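Local coordinates for protein mannose recognizing lectin (Marasmius oreades, PDB 4TKC) that binds mannose in pockets of a three-sheet, bulb-type lectin domain and so probably acts as a carbohydrate-recognising protein, at residues Ser2-Pro6 with Glu31-Thr35; Ser9-Glu13 with His89-Cys95; Trp51-Lys56 with Ala78-Thr82; Lys56-Phe60 with Gly71-Asn75; Asn97-Leu101 with His113-Val119. All coordinates share one frame; numbering follows the deposited sequence.

Overall arrangement
From the N terminus, interaction 1 lays the leading residues 2-6 on strand 30-34 and closes the first loop. Interaction 2 pairs strand 10-12 with strand 92-95, a wide closure that crosses interaction 1 because their segments alternate along the chain. Within it lies interaction 3, which joins the end of strand 48-53 to strand 78-81, and within that interaction 4, which shares K56 and ties the loop before strand 60-63 to strand 69-72. Interaction 5 follows in series and closes the C-terminal mannose site. F32, on strand 30-34, touches residues of interactions 2, 3 and 5, linking the three sheets, whereas interactions 2 and 5 meet at L93 and L101.

Interaction 1: Ser2-Pro6 with Glu31-Thr35; sequences SYVHP and EFRVT
The Y3 ring lies flat on the aliphatic part of R33. CG of the arginine sits over the centre of the ring face, 3.9 Å from the centroid and 8° off the normal, a CH-pi contact, while R33 CD comes to 3.4 Å from Y3 CE1. Ring and guanidinium planes are nearly parallel, 13° apart. At the ring's edge CE2 approaches V34 O at 3.4 Å, and the hydroxyl end reaches the methyl T35 CG2.

This close packing gives way to a thinner, polar side. H5 NE2 donates to E31 OE2 at 2.7 Å, OE2 lying in the imidazole plane and using its anti lone pair, the carboxylate itself turned well away from that plane. E31 CG, anti to the backbone N (chi1 -166°), starts an extended chain that carries the carboxylate to H5. A water joins OE2 to the backbone N of Y3, bridging the segments. The other oxygen, E31 OE1, takes R33 NE at 2.7 Å, and R33 NH2 pairs with D46.

E31 is thus shared between a histidine and an arginine, one per oxygen. This would probably favour its charged form and hold the extended aliphatic chain of R33 against Y3.

Interaction 2: Ser9-Glu13 with His89-Cys95; sequences STLPE and HPYNLVC
Strands 10-12 and 92-95 run antiparallel, with axes 4.6 Å apart and directions 173° apart. L11 and L93 form a hydrogen-bonded pair: L11 N donates to L93 O at 2.8 Å and L93 N returns a bond to L11 O at 2.9 Å. C95 N adds a bond to S9 O, while T10 and V94 make the adjacent non-hydrogen-bonded pair. A water accepts from E13 N and donates to Y91 O.

Beyond the strands the E13 side chain takes over. Its chain is extended past CG, which carries the carboxylate to the loop at H89-Y91, where OE2 accepts two hydrogen bonds. H89 ND1 lies 2.6 Å from E13 OE2, almost straight at 177°, with the oxygen in the imidazole plane; it comes from the syn side, out of the carboxylate plane, while Y91 N donates at 2.9 Å to the anti lone pair of E13 OE2. Y91 CE1 leans over a face of the H89 ring, so the imidazole is held at an edge and on a face. On the sheet face that bears T10, the T10 hydroxyl lies alongside both V94 methyls, and T10 CG2 approaches N92 OD1 at 3.5 Å. On the reverse face L11 CB meets L93 CB at 4.1 Å.

Strand 10-12 is an outer strand of its four-stranded sheet, with 92-95 next to it. L93 packs inward on F32 of strand 30-34, and L11 on V61 and M63 of strand 60-63.

Interaction 3: Trp51-Lys56 with Ala78-Thr82; sequences WSVDGK and AVWHT. With BMA (beta-D-mannopyranose), chain B.
W51 points the edge of its six-membered ring at the face of W80. CH2 does the touching, 3.5 Å from W80 CE2 and offset toward the rim of the indole; the planes stand 60° apart in an offset edge-to-face pair. V53 adds a methyl beside it, with V53 CG2 3.8 Å from W80 CD1, an off-centre CH-pi contact. Farther along, K56 and V79 slide past each other in opposite directions, their CB atoms 3.7 Å apart. The lysine chain bends at chi3 (71°), which brings its amine back over the strand: K56 NZ donates to V79 O at 3.1 Å, tilted from the carbonyl plane, and a water carries it on to A78 O.

The next shell explains these positions. W51 rests on I40, L42 and F32, and F32 also touches W80, so both indoles share one hydrophobic neighbour. V79 and W80 both face G71 across the sheet, forming a classic beta bulge.

The residues flanking the bulge touch the beta-mannose: A78 CB packs 3.5 Å from its C6, and O6 sits over a face of the H81 ring. The arrangement is that of neighbouring sheets in a bulb-type lectin, joined through a pair of partly exposed tryptophans while the outer strand lines a sugar site.

Interaction 4: Lys56-Phe60 with Gly71-Asn75; sequences KNASF and GYDPN. With BMA (beta-D-mannopyranose), chain B.
Y72 lies beside F60, and its side chain spans the distance from sheet to sugar. CB sits over one face of the F60 ring, 4.0 Å from the centroid, in a CH-pi contact. CG passes F60 CZ, and the next atom, CD2, comes to 3.5 Å from F60 CE2; the two rings are inclined by 32° and meet obliquely. On the far side CE1 and CZ pass close to the mannose O4, and the hydroxyl ends 2.6 Å from O4 in a hydrogen bond. With CG anti to the carbonyl carbon (chi1 -69°), the ring is directed along F60 and out to the pocket, where Q64 NE2 bonds its OH.

The backbone fixes its base: Y72 N donates to F60 O at 2.8 Å, nearly in line with the carbonyl, and Y72 O accepts both S59 N at 2.7 Å and F60 N at 3.2 Å. S59 and F60 facing one residue make a classic beta bulge. At the outer end a water joins N57 ND2 to D73 OD2, while R19 bonds N57 OD1 and T77 N bonds D73 OD1.

Three backbone bonds thus anchor a residue whose tip binds sugar, its hydroxyl shared between the mannose and Q64.

Interaction 5: Asn97-Leu101 with His113-Val119; sequences NDGNL and HTNTAVV. With MAN (alpha-D-mannopyranose), chain D.
The carbonyl oxygen of N100's side chain is crowded by the 113-119 segment: T116 N donates to OD1 at 3.1 Å, nearly straight at 168° but from well above the amide plane, while N115 N and T114 OG1 also lie close to it. The other end of the amide faces the sugar. N100 ND2 donates to the mannose O2 at 3.0 Å, and the amide stands 77° from the H113 ring, whose edge it meets at CD2. Holding OD1 on the loop side thus settles which end of the amide is offered to the ligand.

O2 of the mannose donates a hydrogen bond to D98 OD2, 2.7 Å away. OD1 of the same carboxylate accepts N100 N, an Asx turn that ties the aspartate to the asparagine two residues on. Together D98 and N100 belong to the Q-x-D-x-N-x(3)-Y mannose-binding signature of bulb-type lectins, here completed by Q96 and Y104, which also bond the sugar. O6 lies over the centre of one face of the H113 ring, and A117 CB flanks O2.

Behind the pocket, threonine hydroxyls stitch the two segments together. T116 OG1, set between its backbone N and carbonyl carbon (chi1 60°), is turned to G99 O and donates to it at 2.6 Å; it accepts a hydrogen bond from T114 OG1, which in turn accepts L101 N at 3.0 Å. T114 N closes onto L101 O. Nearer the C terminus V119 N reaches D98 O at 2.9 Å, just past the inverse gamma turn centred on A117. L101, T114 and T116 all rest on L42 of strand 40-44.

Interaction 1: Ser2-Pro6 with Glu31-Thr35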
# COMPACT_ATOMS: atom_id res chain seq x y z
N SER A 2 3.92 14.52 9.78
CA SER A 2 4.06 13.15 10.33
C SER A 2 3.54 12.14 9.33
O SER A 2 2.78 12.46 8.42
CB SER A 2 3.31 13.03 11.66
OG SER A 2 1.91 13.07 11.46
N TYR A 3 3.91 10.90 9.56
CA TYR A 3 3.65 9.83 8.64
C TYR A 3 2.55 8.95 9.16
O TYR A 3 2.39 8.69 10.35
CB TYR A 3 4.91 8.97 8.47
CG TYR A 3 6.05 9.70 7.81
CD1 TYR A 3 6.91 10.54 8.54
CD2 TYR A 3 6.24 9.59 6.45
CE1 TYR A 3 7.86 11.31 7.88
CE2 TYR A 3 7.15 10.39 5.79
CZ TYR A 3 8.01 11.18 6.51
OH TYR A 3 8.88 11.99 5.83
N VAL A 4 1.66 8.64 8.23
CA VAL A 4 0.61 7.69 8.52
C VAL A 4 1.14 6.23 8.47
O VAL A 4 1.94 5.89 7.61
CB VAL A 4 -0.60 7.92 7.59
CG1 VAL A 4 -1.63 6.85 7.81
CG2 VAL A 4 -1.17 9.29 7.84
N HIS A 5 0.62 5.38 9.35
CA HIS A 5 1.07 4.00 9.49
C HIS A 5 -0.03 2.99 9.16
O HIS A 5 -0.81 2.63 10.03
CB HIS A 5 1.56 3.81 10.91
CG HIS A 5 2.63 4.77 11.30
ND1 HIS A 5 2.62 5.46 12.49
CD2 HIS A 5 3.70 5.22 10.60
CE1 HIS A 5 3.69 6.23 12.55
NE2 HIS A 5 4.38 6.08 11.43
N PRO A 6 -0.09 2.53 7.88
CA PRO A 6 -1.21 1.66 7.48
C PRO A 6 -0.97 0.21 7.81
O PRO A 6 -1.83 -0.63 7.60
CB PRO A 6 -1.29 1.84 5.97
CG PRO A 6 -0.39 2.96 5.61
CD PRO A 6 0.63 3.06 6.71
N GLU A 31 11.22 4.22 12.59
CA GLU A 31 10.25 4.53 11.54
C GLU A 31 10.95 4.42 10.20
O GLU A 31 11.97 5.07 9.92
CB GLU A 31 9.69 5.93 11.76
CG GLU A 31 8.44 6.22 10.93
CD GLU A 31 7.82 7.55 11.28
OE1 GLU A 31 8.56 8.55 11.33
OE2 GLU A 31 6.58 7.63 11.36
N PHE A 32 10.28 3.70 9.28
CA PHE A 32 10.76 3.48 7.93
C PHE A 32 9.80 4.24 7.00
O PHE A 32 8.64 3.84 6.77
CB PHE A 32 10.74 2.00 7.59
CG PHE A 32 11.24 1.69 6.21
CD1 PHE A 32 12.49 2.11 5.77
CD2 PHE A 32 10.42 1.06 5.30
CE1 PHE A 32 12.96 1.79 4.52
CE2 PHE A 32 10.88 0.75 4.03
CZ PHE A 32 12.15 1.11 3.65
N ARG A 33 10.30 5.34 6.47
CA ARG A 33 9.49 6.35 5.80
C ARG A 33 9.75 6.41 4.32
O ARG A 33 10.90 6.33 3.87
CB ARG A 33 9.93 7.74 6.31
CG ARG A 33 9.90 7.95 7.80
CD ARG A 33 10.61 9.25 8.17
NE ARG A 33 10.53 9.42 9.62
CZ ARG A 33 11.08 10.41 10.31
NH1 ARG A 33 11.85 11.32 9.70
NH2 ARG A 33 10.87 10.45 11.63
N VAL A 34 8.70 6.72 3.54
CA VAL A 34 8.89 7.24 2.20
C VAL A 34 8.44 8.71 2.22
O VAL A 34 7.32 9.01 2.66
CB VAL A 34 8.09 6.43 1.16
CG1 VAL A 34 8.24 7.02 -0.25
CG2 VAL A 34 8.54 4.98 1.15
N THR A 35 9.37 9.62 1.90
CA THR A 35 9.15 11.05 2.16
C THR A 35 8.57 11.75 0.95
O THR A 35 8.70 11.28 -0.19
CB THR A 35 10.43 11.78 2.64
OG1 THR A 35 11.31 12.00 1.54
CG2 THR A 35 11.16 10.96 3.74
O HOH W 1 5.53 10.20 12.08

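Interaction 2: Ser9-Glu13 with His89-Cys95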
# COMPACT_ATOMS: atom_id res chain seq x y z
N SER A 9 4.20 -2.34 12.04
CA SER A 9 5.63 -2.56 11.80
C SER A 9 6.03 -3.27 10.51
O SER A 9 7.19 -3.28 10.10
CB SER A 9 6.21 -3.44 12.94
OG SER A 9 5.66 -4.76 12.88
N THR A 10 5.04 -3.84 9.83
CA THR A 10 5.35 -4.88 8.88
C THR A 10 4.66 -4.72 7.52
O THR A 10 3.43 -4.55 7.45
CB THR A 10 5.00 -6.26 9.49
OG1 THR A 10 5.74 -6.46 10.71
CG2 THR A 10 5.23 -7.42 8.50
N LEU A 11 5.46 -4.74 6.45
CA LEU A 11 4.98 -4.69 5.07
C LEU A 11 4.93 -6.11 4.53
O LEU A 11 5.96 -6.70 4.27
CB LEU A 11 5.92 -3.85 4.20
CG LEU A 11 5.29 -3.29 2.93
CD1 LEU A 11 4.12 -2.37 3.26
CD2 LEU A 11 6.32 -2.56 2.09
N PRO A 12 3.74 -6.71 4.47
CA PRO A 12 3.61 -8.05 3.89
C PRO A 12 3.62 -8.04 2.35
O PRO A 12 3.72 -6.98 1.74
CB PRO A 12 2.24 -8.52 4.41
CG PRO A 12 1.52 -7.30 4.81
CD PRO A 12 2.44 -6.12 4.81
N GLU A 13 3.65 -9.23 1.74
CA GLU A 13 3.49 -9.33 0.28
C GLU A 13 2.27 -8.55 -0.21
O GLU A 13 1.24 -8.52 0.46
CB GLU A 13 3.42 -10.78 -0.19
CG GLU A 13 4.74 -11.53 0.05
CD GLU A 13 4.71 -12.97 -0.50
OE1 GLU A 13 3.87 -13.25 -1.39
OE2 GLU A 13 5.48 -13.82 -0.02
N HIS A 89 7.93 -18.30 0.62
CA HIS A 89 6.76 -17.52 1.06
C HIS A 89 6.27 -17.97 2.44
O HIS A 89 6.34 -19.16 2.76
CB HIS A 89 5.61 -17.62 0.05
CG HIS A 89 6.00 -17.15 -1.31
ND1 HIS A 89 6.12 -15.81 -1.62
CD2 HIS A 89 6.46 -17.83 -2.38
CE1 HIS A 89 6.56 -15.68 -2.86
NE2 HIS A 89 6.74 -16.89 -3.36
N PRO A 90 5.72 -17.03 3.23
CA PRO A 90 5.51 -15.61 2.89
C PRO A 90 6.75 -14.77 3.17
O PRO A 90 7.53 -15.08 4.12
CB PRO A 90 4.42 -15.17 3.87
CG PRO A 90 4.64 -16.03 5.07
CD PRO A 90 5.13 -17.37 4.55
N TYR A 91 6.92 -13.66 2.46
CA TYR A 91 7.98 -12.66 2.74
C TYR A 91 7.37 -11.47 3.45
O TYR A 91 6.20 -11.09 3.15
CB TYR A 91 8.60 -12.23 1.41
CG TYR A 91 9.47 -13.27 0.75
CD1 TYR A 91 8.94 -14.21 -0.11
CD2 TYR A 91 10.85 -13.33 1.07
CE1 TYR A 91 9.71 -15.20 -0.68
CE2 TYR A 91 11.63 -14.32 0.52
CZ TYR A 91 11.08 -15.25 -0.33
OH TYR A 91 11.89 -16.21 -0.85
N ASN A 92 8.12 -10.84 4.34
CA ASN A 92 7.65 -9.68 5.06
C ASN A 92 8.79 -8.75 5.28
O ASN A 92 9.92 -9.24 5.59
CB ASN A 92 7.07 -10.10 6.40
CG ASN A 92 5.71 -10.74 6.27
OD1 ASN A 92 4.70 -10.04 6.18
ND2 ASN A 92 5.68 -12.06 6.29
N LEU A 93 8.56 -7.45 5.27
CA LEU A 93 9.60 -6.48 5.65
C LEU A 93 9.19 -5.95 7.01
O LEU A 93 8.09 -5.38 7.16
CB LEU A 93 9.69 -5.32 4.62
CG LEU A 93 10.59 -4.13 4.93
CD1 LEU A 93 12.01 -4.56 4.63
CD2 LEU A 93 10.24 -2.86 4.16
N VAL A 94 10.10 -6.10 8.01
CA VAL A 94 9.74 -5.75 9.37
C VAL A 94 10.64 -4.63 9.92
O VAL A 94 11.91 -4.73 9.89
CB VAL A 94 9.82 -6.96 10.34
CG1 VAL A 94 9.34 -6.57 11.72
CG2 VAL A 94 8.96 -8.11 9.83
N CYS A 95 10.01 -3.61 10.49
CA CYS A 95 10.68 -2.46 11.11
C CYS A 95 10.70 -2.76 12.61
O CYS A 95 9.64 -2.65 13.28
CB CYS A 95 9.90 -1.16 10.81
SG CYS A 95 10.65 0.35 11.44
O HOH W 2 3.60 -11.65 3.56

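Interaction 3: Trp51-Lys56 with Ala78-Thr82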
# COMPACT_ATOMS: atom_id res chain seq x y z
N TRP A 51 19.60 4.58 8.12
CA TRP A 51 19.78 3.99 6.80
C TRP A 51 18.89 4.75 5.84
O TRP A 51 17.84 5.21 6.24
CB TRP A 51 19.35 2.50 6.83
CG TRP A 51 19.49 1.77 5.53
CD1 TRP A 51 20.50 0.93 5.14
CD2 TRP A 51 18.51 1.72 4.48
NE1 TRP A 51 20.21 0.42 3.89
CE2 TRP A 51 19.01 0.90 3.47
CE3 TRP A 51 17.25 2.30 4.31
CZ2 TRP A 51 18.34 0.68 2.29
CZ3 TRP A 51 16.54 2.05 3.10
CH2 TRP A 51 17.09 1.24 2.12
N SER A 52 19.40 4.99 4.63
CA SER A 52 18.56 5.65 3.64
C SER A 52 18.97 5.38 2.21
O SER A 52 20.07 4.99 1.93
CB SER A 52 18.58 7.16 3.85
OG SER A 52 19.89 7.66 3.64
N VAL A 53 17.97 5.57 1.32
CA VAL A 53 18.21 5.73 -0.12
C VAL A 53 17.66 7.11 -0.49
O VAL A 53 16.45 7.32 -0.55
CB VAL A 53 17.50 4.63 -0.97
CG1 VAL A 53 17.63 4.95 -2.47
CG2 VAL A 53 18.09 3.26 -0.64
N ASP A 54 18.56 8.06 -0.70
CA ASP A 54 18.18 9.46 -0.89
C ASP A 54 18.49 9.91 -2.30
O ASP A 54 19.34 9.34 -2.95
CB ASP A 54 19.01 10.33 0.07
CG ASP A 54 18.72 10.05 1.53
OD1 ASP A 54 17.55 9.72 1.88
OD2 ASP A 54 19.64 10.22 2.36
N GLY A 55 17.69 10.84 -2.81
CA GLY A 55 18.02 11.49 -4.06
C GLY A 55 17.41 10.86 -5.31
O GLY A 55 17.76 11.26 -6.42
N LYS A 56 16.75 9.73 -5.14
CA LYS A 56 16.22 9.00 -6.30
C LYS A 56 14.73 9.17 -6.65
O LYS A 56 14.24 8.50 -7.55
CB LYS A 56 16.59 7.51 -6.17
CG LYS A 56 18.09 7.32 -5.96
CD LYS A 56 18.55 5.87 -6.10
CE LYS A 56 18.51 5.38 -7.54
NZ LYS A 56 19.08 4.01 -7.71
N ALA A 78 12.65 1.01 -10.95
CA ALA A 78 13.21 0.60 -9.65
C ALA A 78 14.38 1.49 -9.21
O ALA A 78 15.24 1.79 -10.02
CB ALA A 78 13.62 -0.86 -9.68
N VAL A 79 14.25 2.08 -8.02
CA VAL A 79 15.34 2.89 -7.47
C VAL A 79 16.05 2.23 -6.29
O VAL A 79 17.06 2.74 -5.81
CB VAL A 79 14.88 4.30 -7.05
CG1 VAL A 79 14.27 5.06 -8.23
CG2 VAL A 79 13.90 4.24 -5.88
N TRP A 80 15.53 1.10 -5.82
CA TRP A 80 16.15 0.36 -4.67
C TRP A 80 15.58 -1.05 -4.68
O TRP A 80 14.41 -1.23 -5.02
CB TRP A 80 15.74 0.99 -3.35
CG TRP A 80 16.10 0.13 -2.14
CD1 TRP A 80 17.36 -0.30 -1.76
CD2 TRP A 80 15.19 -0.34 -1.15
NE1 TRP A 80 17.24 -1.07 -0.62
CE2 TRP A 80 15.94 -1.08 -0.20
CE3 TRP A 80 13.78 -0.18 -0.97
CZ2 TRP A 80 15.35 -1.68 0.91
CZ3 TRP A 80 13.21 -0.74 0.16
CH2 TRP A 80 14.01 -1.48 1.10
N HIS A 81 16.37 -2.08 -4.44
CA HIS A 81 15.81 -3.39 -4.23
C HIS A 81 16.70 -4.23 -3.34
O HIS A 81 17.92 -4.05 -3.29
CB HIS A 81 15.49 -4.08 -5.57
CG HIS A 81 16.67 -4.25 -6.46
ND1 HIS A 81 17.30 -5.46 -6.63
CD2 HIS A 81 17.34 -3.36 -7.22
CE1 HIS A 81 18.31 -5.31 -7.47
NE2 HIS A 81 18.38 -4.04 -7.81
N THR A 82 16.06 -5.04 -2.51
CA THR A 82 16.74 -5.97 -1.60
C THR A 82 17.29 -7.22 -2.28
O THR A 82 18.16 -7.90 -1.72
CB THR A 82 15.82 -6.38 -0.45
OG1 THR A 82 14.63 -6.98 -1.03
CG2 THR A 82 15.37 -5.14 0.33
C1 BMA B . 13.06 -7.92 -10.51
C2 BMA B . 11.62 -7.95 -10.00
C3 BMA B . 10.97 -6.65 -10.45
C4 BMA B . 11.79 -5.43 -10.00
C5 BMA B . 13.25 -5.54 -10.44
C6 BMA B . 14.05 -4.32 -9.97
O1 BMA B . 13.63 -9.17 -10.10
O2 BMA B . 11.58 -8.12 -8.58
O3 BMA B . 9.63 -6.63 -9.94
O4 BMA B . 11.24 -4.23 -10.55
O5 BMA B . 13.75 -6.79 -9.95
O6 BMA B . 15.34 -4.64 -9.42
O HOH W 3 17.72 3.41 -10.08

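Interaction 4: Lys56-Phe60 with Gly71-Asn75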
# COMPACT_ATOMS: atom_id res chain seq x y z
N LYS A 56 16.75 9.73 -5.14
CA LYS A 56 16.22 9.00 -6.30
C LYS A 56 14.73 9.17 -6.65
O LYS A 56 14.24 8.50 -7.55
CB LYS A 56 16.59 7.51 -6.17
CG LYS A 56 18.09 7.32 -5.96
CD LYS A 56 18.55 5.87 -6.10
CE LYS A 56 18.51 5.38 -7.54
NZ LYS A 56 19.08 4.01 -7.71
N ASN A 57 14.07 10.15 -6.02
CA ASN A 57 12.66 10.44 -6.37
C ASN A 57 11.77 9.21 -6.20
O ASN A 57 10.87 8.95 -7.02
CB ASN A 57 12.53 11.01 -7.78
CG ASN A 57 11.26 11.78 -7.97
OD1 ASN A 57 10.83 12.54 -7.08
ND2 ASN A 57 10.61 11.56 -9.10
N ALA A 58 11.97 8.46 -5.11
CA ALA A 58 11.11 7.34 -4.80
C ALA A 58 9.66 7.80 -4.61
O ALA A 58 9.40 8.82 -3.95
CB ALA A 58 11.57 6.63 -3.56
N SER A 59 8.74 7.05 -5.25
CA SER A 59 7.31 7.23 -5.04
C SER A 59 6.75 6.23 -4.02
O SER A 59 5.83 6.55 -3.25
CB SER A 59 6.62 7.05 -6.38
OG SER A 59 5.22 7.19 -6.30
N PHE A 60 7.23 5.00 -4.05
CA PHE A 60 6.69 4.00 -3.15
C PHE A 60 7.69 2.84 -2.97
O PHE A 60 8.53 2.62 -3.85
CB PHE A 60 5.27 3.52 -3.61
CG PHE A 60 5.26 2.79 -4.92
CD1 PHE A 60 5.01 3.49 -6.09
CD2 PHE A 60 5.33 1.41 -4.98
CE1 PHE A 60 4.97 2.84 -7.30
CE2 PHE A 60 5.28 0.75 -6.21
CZ PHE A 60 5.11 1.48 -7.37
N GLY A 71 11.85 -0.33 -4.18
CA GLY A 71 11.43 1.06 -4.23
C GLY A 71 11.36 1.50 -5.69
O GLY A 71 12.18 1.08 -6.52
N TYR A 72 10.25 2.19 -6.03
CA TYR A 72 9.98 2.64 -7.41
C TYR A 72 9.82 4.14 -7.48
O TYR A 72 9.26 4.75 -6.57
CB TYR A 72 8.73 1.96 -7.98
CG TYR A 72 8.84 0.48 -8.25
CD1 TYR A 72 9.38 0.02 -9.43
CD2 TYR A 72 8.37 -0.47 -7.34
CE1 TYR A 72 9.52 -1.33 -9.68
CE2 TYR A 72 8.49 -1.83 -7.59
CZ TYR A 72 9.03 -2.26 -8.77
OH TYR A 72 9.21 -3.59 -9.01
N ASP A 73 10.24 4.74 -8.59
CA ASP A 73 9.93 6.16 -8.84
C ASP A 73 8.46 6.25 -9.41
O ASP A 73 7.78 5.21 -9.57
CB ASP A 73 10.98 6.80 -9.77
CG ASP A 73 10.64 6.66 -11.26
OD1 ASP A 73 10.04 5.63 -11.63
OD2 ASP A 73 11.08 7.53 -12.02
N PRO A 74 7.96 7.47 -9.67
CA PRO A 74 6.54 7.56 -10.15
C PRO A 74 6.34 6.94 -11.51
O PRO A 74 5.18 6.82 -11.92
CB PRO A 74 6.29 9.07 -10.21
CG PRO A 74 7.33 9.69 -9.33
CD PRO A 74 8.53 8.80 -9.43
N ASN A 75 7.38 6.63 -12.25
CA ASN A 75 7.32 6.09 -13.59
C ASN A 75 7.43 4.56 -13.59
O ASN A 75 7.49 3.96 -14.64
CB ASN A 75 8.42 6.70 -14.47
CG ASN A 75 8.28 8.20 -14.63
OD1 ASN A 75 7.42 8.67 -15.38
ND2 ASN A 75 9.13 8.96 -13.92
C1 BMA B . 13.06 -7.92 -10.51
C2 BMA B . 11.62 -7.95 -10.00
C3 BMA B . 10.97 -6.65 -10.45
C4 BMA B . 11.79 -5.43 -10.00
C5 BMA B . 13.25 -5.54 -10.44
C6 BMA B . 14.05 -4.32 -9.97
O1 BMA B . 13.63 -9.17 -10.10
O2 BMA B . 11.58 -8.12 -8.58
O3 BMA B . 9.63 -6.63 -9.94
O4 BMA B . 11.24 -4.23 -10.55
O5 BMA B . 13.75 -6.79 -9.95
O6 BMA B . 15.34 -4.64 -9.42
O HOH W 4 11.51 10.09 -11.33

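Interaction 5: Asn97-Leu101 with His113-Val119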
# COMPACT_ATOMS: atom_id res chain seq x y z
N ASN A 97 11.94 -2.98 16.80
CA ASN A 97 12.30 -2.16 17.93
C ASN A 97 13.83 -2.02 18.12
O ASN A 97 14.28 -0.97 18.55
CB ASN A 97 11.75 -2.71 19.24
CG ASN A 97 10.25 -2.65 19.34
OD1 ASN A 97 9.57 -1.88 18.64
ND2 ASN A 97 9.71 -3.44 20.25
N ASP A 98 14.59 -3.00 17.62
CA ASP A 98 16.05 -2.93 17.80
C ASP A 98 16.72 -2.00 16.80
O ASP A 98 17.96 -1.73 16.94
CB ASP A 98 16.70 -4.31 17.85
CG ASP A 98 16.67 -5.07 16.55
OD1 ASP A 98 16.09 -4.60 15.53
OD2 ASP A 98 17.13 -6.25 16.61
N GLY A 99 15.90 -1.52 15.82
CA GLY A 99 16.41 -0.57 14.86
C GLY A 99 16.67 -1.18 13.50
O GLY A 99 16.96 -0.48 12.51
N ASN A 100 16.69 -2.50 13.48
CA ASN A 100 16.98 -3.23 12.26
C ASN A 100 15.71 -3.28 11.39
O ASN A 100 14.61 -3.47 11.92
CB ASN A 100 17.43 -4.65 12.57
CG ASN A 100 18.57 -5.12 11.69
OD1 ASN A 100 19.01 -4.40 10.78
ND2 ASN A 100 19.06 -6.33 11.96
N LEU A 101 15.93 -3.17 10.08
CA LEU A 101 14.82 -3.31 9.09
C LEU A 101 15.22 -4.59 8.35
O LEU A 101 16.32 -4.68 7.76
CB LEU A 101 14.80 -2.11 8.19
CG LEU A 101 13.68 -2.16 7.12
CD1 LEU A 101 12.31 -1.91 7.72
CD2 LEU A 101 14.01 -1.16 6.02
N HIS A 113 18.92 -7.36 5.56
CA HIS A 113 18.71 -6.42 6.64
C HIS A 113 19.54 -5.17 6.43
O HIS A 113 20.57 -5.16 5.71
CB HIS A 113 18.93 -7.10 8.00
CG HIS A 113 20.36 -7.34 8.37
ND1 HIS A 113 21.24 -8.04 7.56
CD2 HIS A 113 21.07 -7.01 9.48
CE1 HIS A 113 22.42 -8.11 8.16
NE2 HIS A 113 22.35 -7.45 9.29
N THR A 114 19.13 -4.12 7.13
CA THR A 114 19.86 -2.87 7.10
C THR A 114 21.16 -2.94 7.93
O THR A 114 22.00 -2.04 7.82
CB THR A 114 18.99 -1.66 7.56
OG1 THR A 114 18.34 -1.95 8.79
CG2 THR A 114 17.95 -1.28 6.48
N ASN A 115 21.23 -3.88 8.87
CA ASN A 115 22.34 -3.97 9.82
C ASN A 115 22.37 -2.68 10.62
O ASN A 115 23.46 -2.15 10.87
CB ASN A 115 23.71 -4.22 9.15
CG ASN A 115 24.83 -4.44 10.18
OD1 ASN A 115 24.58 -5.10 11.19
ND2 ASN A 115 26.06 -3.85 9.97
N THR A 116 21.27 -2.39 11.30
CA THR A 116 21.11 -1.17 12.09
C THR A 116 20.37 -1.51 13.39
O THR A 116 19.60 -0.66 13.92
CB THR A 116 20.37 -0.06 11.30
OG1 THR A 116 19.06 -0.53 10.93
CG2 THR A 116 21.11 0.35 10.04
N ALA A 117 20.71 -2.68 13.96
CA ALA A 117 20.19 -3.12 15.27
C ALA A 117 20.97 -2.42 16.41
O ALA A 117 21.79 -3.03 17.13
CB ALA A 117 20.23 -4.64 15.41
N VAL A 118 20.69 -1.14 16.57
CA VAL A 118 21.44 -0.25 17.45
C VAL A 118 20.83 -0.12 18.82
O VAL A 118 21.53 0.30 19.70
CB VAL A 118 21.58 1.19 16.86
CG1 VAL A 118 22.41 1.16 15.58
CG2 VAL A 118 20.22 1.84 16.62
N VAL A 119 19.57 -0.51 19.02
CA VAL A 119 18.94 -0.42 20.34
C VAL A 119 19.12 -1.74 21.07
O VAL A 119 18.33 -2.66 20.84
CB VAL A 119 17.42 -0.04 20.22
CG1 VAL A 119 16.75 0.02 21.60
CG2 VAL A 119 17.29 1.30 19.54
C1 MAN D . 19.69 -9.06 14.46
C2 MAN D . 18.25 -8.79 14.89
C3 MAN D . 17.36 -9.90 14.34
C4 MAN D . 17.51 -10.00 12.82
C5 MAN D . 18.99 -10.23 12.46
C6 MAN D . 19.21 -10.17 10.97
O1 MAN D . 20.18 -10.22 15.10
O2 MAN D . 17.89 -7.52 14.41
O3 MAN D . 16.02 -9.59 14.67
O4 MAN D . 16.71 -11.07 12.33
O5 MAN D . 19.82 -9.23 13.07
O6 MAN D . 20.53 -10.56 10.67